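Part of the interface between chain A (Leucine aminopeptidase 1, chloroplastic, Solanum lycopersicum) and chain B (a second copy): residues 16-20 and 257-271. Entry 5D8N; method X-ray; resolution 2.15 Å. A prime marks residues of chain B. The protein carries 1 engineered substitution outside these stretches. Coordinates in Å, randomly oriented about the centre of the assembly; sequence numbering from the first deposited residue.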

# COMPACT_ATOMS: atom_id res chain seq x y z
N THR A 16 12.20 6.26 35.72
CA THR A 16 11.75 5.44 34.62
C THR A 16 10.54 6.04 33.90
O THR A 16 9.54 6.42 34.52
CB THR A 16 11.42 4.05 35.18
OG1 THR A 16 12.62 3.50 35.74
CG2 THR A 16 10.91 3.11 34.10
N LEU A 17 10.61 6.11 32.58
CA LEU A 17 9.46 6.51 31.78
C LEU A 17 8.26 5.58 32.00
O LEU A 17 8.41 4.37 32.06
CB LEU A 17 9.82 6.55 30.29
CG LEU A 17 8.69 6.98 29.34
CD1 LEU A 17 9.24 7.74 28.15
CD2 LEU A 17 7.88 5.78 28.87
N GLY A 18 7.11 6.17 32.30
CA GLY A 18 5.92 5.39 32.66
C GLY A 18 5.85 4.91 34.10
O GLY A 18 4.91 4.21 34.47
N LEU A 19 6.86 5.24 34.89
CA LEU A 19 6.91 4.95 36.32
C LEU A 19 6.85 3.46 36.62
O LEU A 19 6.33 3.06 37.65
CB LEU A 19 5.79 5.71 37.05
CG LEU A 19 5.86 7.22 36.87
CD1 LEU A 19 4.69 7.89 37.58
CD2 LEU A 19 7.19 7.75 37.38
N THR A 20 7.35 2.65 35.70
CA THR A 20 7.24 1.22 35.81
C THR A 20 8.34 0.68 36.71
O THR A 20 9.50 1.11 36.65
CB THR A 20 7.23 0.58 34.42
OG1 THR A 20 6.03 1.00 33.76
CG2 THR A 20 7.28 -0.95 34.50
N CYS B 257 1.40 15.45 38.98
CA CYS B 257 0.82 14.21 38.43
C CYS B 257 1.74 13.01 38.70
O CYS B 257 1.30 11.86 38.88
CB CYS B 257 0.57 14.37 36.92
SG CYS B 257 -0.73 15.58 36.52
N LYS B 258 3.04 13.29 38.79
CA LYS B 258 3.99 12.22 39.10
C LYS B 258 3.83 11.72 40.54
O LYS B 258 3.85 10.53 40.79
CB LYS B 258 5.42 12.71 38.90
CG LYS B 258 6.51 11.68 39.14
CD LYS B 258 7.81 12.27 38.62
CE LYS B 258 8.97 11.32 38.83
NZ LYS B 258 10.22 11.95 38.31
N GLU B 259 3.58 12.64 41.46
CA GLU B 259 3.27 12.28 42.84
C GLU B 259 1.97 11.50 42.92
O GLU B 259 1.78 10.71 43.83
CB GLU B 259 3.15 13.54 43.73
CG GLU B 259 4.48 14.15 44.11
N LEU B 260 1.05 11.74 42.00
CA LEU B 260 -0.18 10.96 41.94
C LEU B 260 -0.04 9.71 41.06
O LEU B 260 -0.99 8.95 40.86
CB LEU B 260 -1.31 11.82 41.43
CG LEU B 260 -1.77 12.90 42.41
CD1 LEU B 260 -2.76 13.83 41.74
CD2 LEU B 260 -2.42 12.26 43.63
N LYS B 261 1.19 9.43 40.67
CA LYS B 261 1.55 8.17 40.02
C LYS B 261 0.93 7.96 38.63
O LYS B 261 0.70 6.83 38.22
CB LYS B 261 1.25 6.97 40.92
CG LYS B 261 1.92 7.04 42.28
CD LYS B 261 1.68 5.77 43.09
CE LYS B 261 0.19 5.63 43.44
N MET B 262 0.76 9.04 37.88
CA MET B 262 0.07 8.97 36.61
C MET B 262 1.05 8.61 35.52
O MET B 262 1.36 9.41 34.64
CB MET B 262 -0.58 10.32 36.28
CG MET B 262 -1.65 10.76 37.26
SD MET B 262 -2.52 12.19 36.56
CE MET B 262 -3.49 12.67 37.97
N GLY B 263 1.56 7.39 35.58
CA GLY B 263 2.60 6.99 34.65
C GLY B 263 2.13 6.86 33.21
O GLY B 263 2.95 6.99 32.29
N ALA B 264 0.87 6.50 32.98
CA ALA B 264 0.40 6.37 31.59
C ALA B 264 0.32 7.75 30.90
O ALA B 264 0.85 7.93 29.81
CB ALA B 264 -0.93 5.62 31.55
N TYR B 265 -0.25 8.73 31.59
CA TYR B 265 -0.39 10.08 31.06
C TYR B 265 0.99 10.73 30.90
O TYR B 265 1.33 11.19 29.81
CB TYR B 265 -1.26 10.90 32.02
CG TYR B 265 -1.23 12.41 31.89
CD1 TYR B 265 -1.40 13.05 30.68
CD2 TYR B 265 -1.09 13.22 33.02
CE1 TYR B 265 -1.49 14.43 30.59
CE2 TYR B 265 -1.16 14.59 32.95
CZ TYR B 265 -1.39 15.20 31.73
OH TYR B 265 -1.50 16.57 31.67
N LEU B 266 1.85 10.55 31.89
CA LEU B 266 3.15 11.17 31.83
C LEU B 266 4.02 10.53 30.74
O LEU B 266 4.82 11.23 30.11
CB LEU B 266 3.83 11.18 33.21
CG LEU B 266 3.11 12.09 34.21
CD1 LEU B 266 3.67 11.93 35.61
CD2 LEU B 266 3.31 13.55 33.80
N ALA B 267 3.84 9.24 30.49
CA ALA B 267 4.59 8.61 29.44
C ALA B 267 4.23 9.22 28.08
O ALA B 267 5.10 9.45 27.25
CB ALA B 267 4.37 7.11 29.43
N VAL B 268 2.95 9.48 27.84
CA VAL B 268 2.53 10.04 26.56
C VAL B 268 3.05 11.47 26.42
O VAL B 268 3.52 11.88 25.35
CB VAL B 268 1.00 10.10 26.46
CG1 VAL B 268 0.55 10.84 25.20
CG2 VAL B 268 0.43 8.69 26.47
N ALA B 269 3.04 12.19 27.53
CA ALA B 269 3.49 13.58 27.56
C ALA B 269 5.01 13.78 27.51
O ALA B 269 5.49 14.88 27.23
CB ALA B 269 2.97 14.27 28.81
N ALA B 270 5.78 12.72 27.71
CA ALA B 270 7.23 12.84 27.91
C ALA B 270 7.97 13.41 26.70
O ALA B 270 8.92 14.19 26.88
CB ALA B 270 7.82 11.49 28.28
N ALA B 271 7.55 13.06 25.49
CA ALA B 271 8.23 13.58 24.30
C ALA B 271 8.19 15.10 24.19
O ALA B 271 9.17 15.74 23.80
CB ALA B 271 7.67 12.98 23.03

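Two glycines meet where this contact is tightest: the CA atoms of Gly18 and Gly263′ lie 4.2 Å apart, a separation that leaves little room for side chains between the two backbones. The pair illustrates a general principle, that main chains can pack directly against each other where glycine removes the usual spacer. At Gly263′ the requirement is steric, since a CB in ideal position would sit 2.3 Å from O of Gly18, a clash, and 3.2 Å from CB of Leu19. At Gly18 the backbone itself favours glycine, for phi is +81°. The approach also brings CA of Gly18 within 3.4 Å of O of Gly263′, with an angle at the hydrogen of 163°, a nearly linear CA-H...O contact. That same carbonyl accepts the helical hydrogen bond from N of Ala267′ (3.0 Å), so the contact adds to the helix's own bonding without replacing it.

Chain A contributes a compact turn, closed by a hydrogen bond from N of Leu19 to O of Thr16 (3.0 Å). Its two leucines reach different parts of chain B. Leu17 meets two alanines: its CD2 lies 3.8 Å from CB of Ala267′, in the helix that begins at Gly263′, and its CD1 lies 4.0 Å from CB of Ala270′. These are contacts of methyl with methyl, apolar packing in which neither partner offers a hydrogen-bonding group.

Leu19, which has the largest area covered in either stretch, points toward the bend between the two helices of chain B. Its CD1 approaches CA of Gly263′ at 3.7 Å and C of Lys261′ at 3.9 Å, while its CD2 lies 4.2 Å from CE of Lys258′, a contact with the aliphatic part of a lysine. No hydrogen bond crosses between the modelled atoms; close apolar packing and the CA-H...O contact characterise the junction.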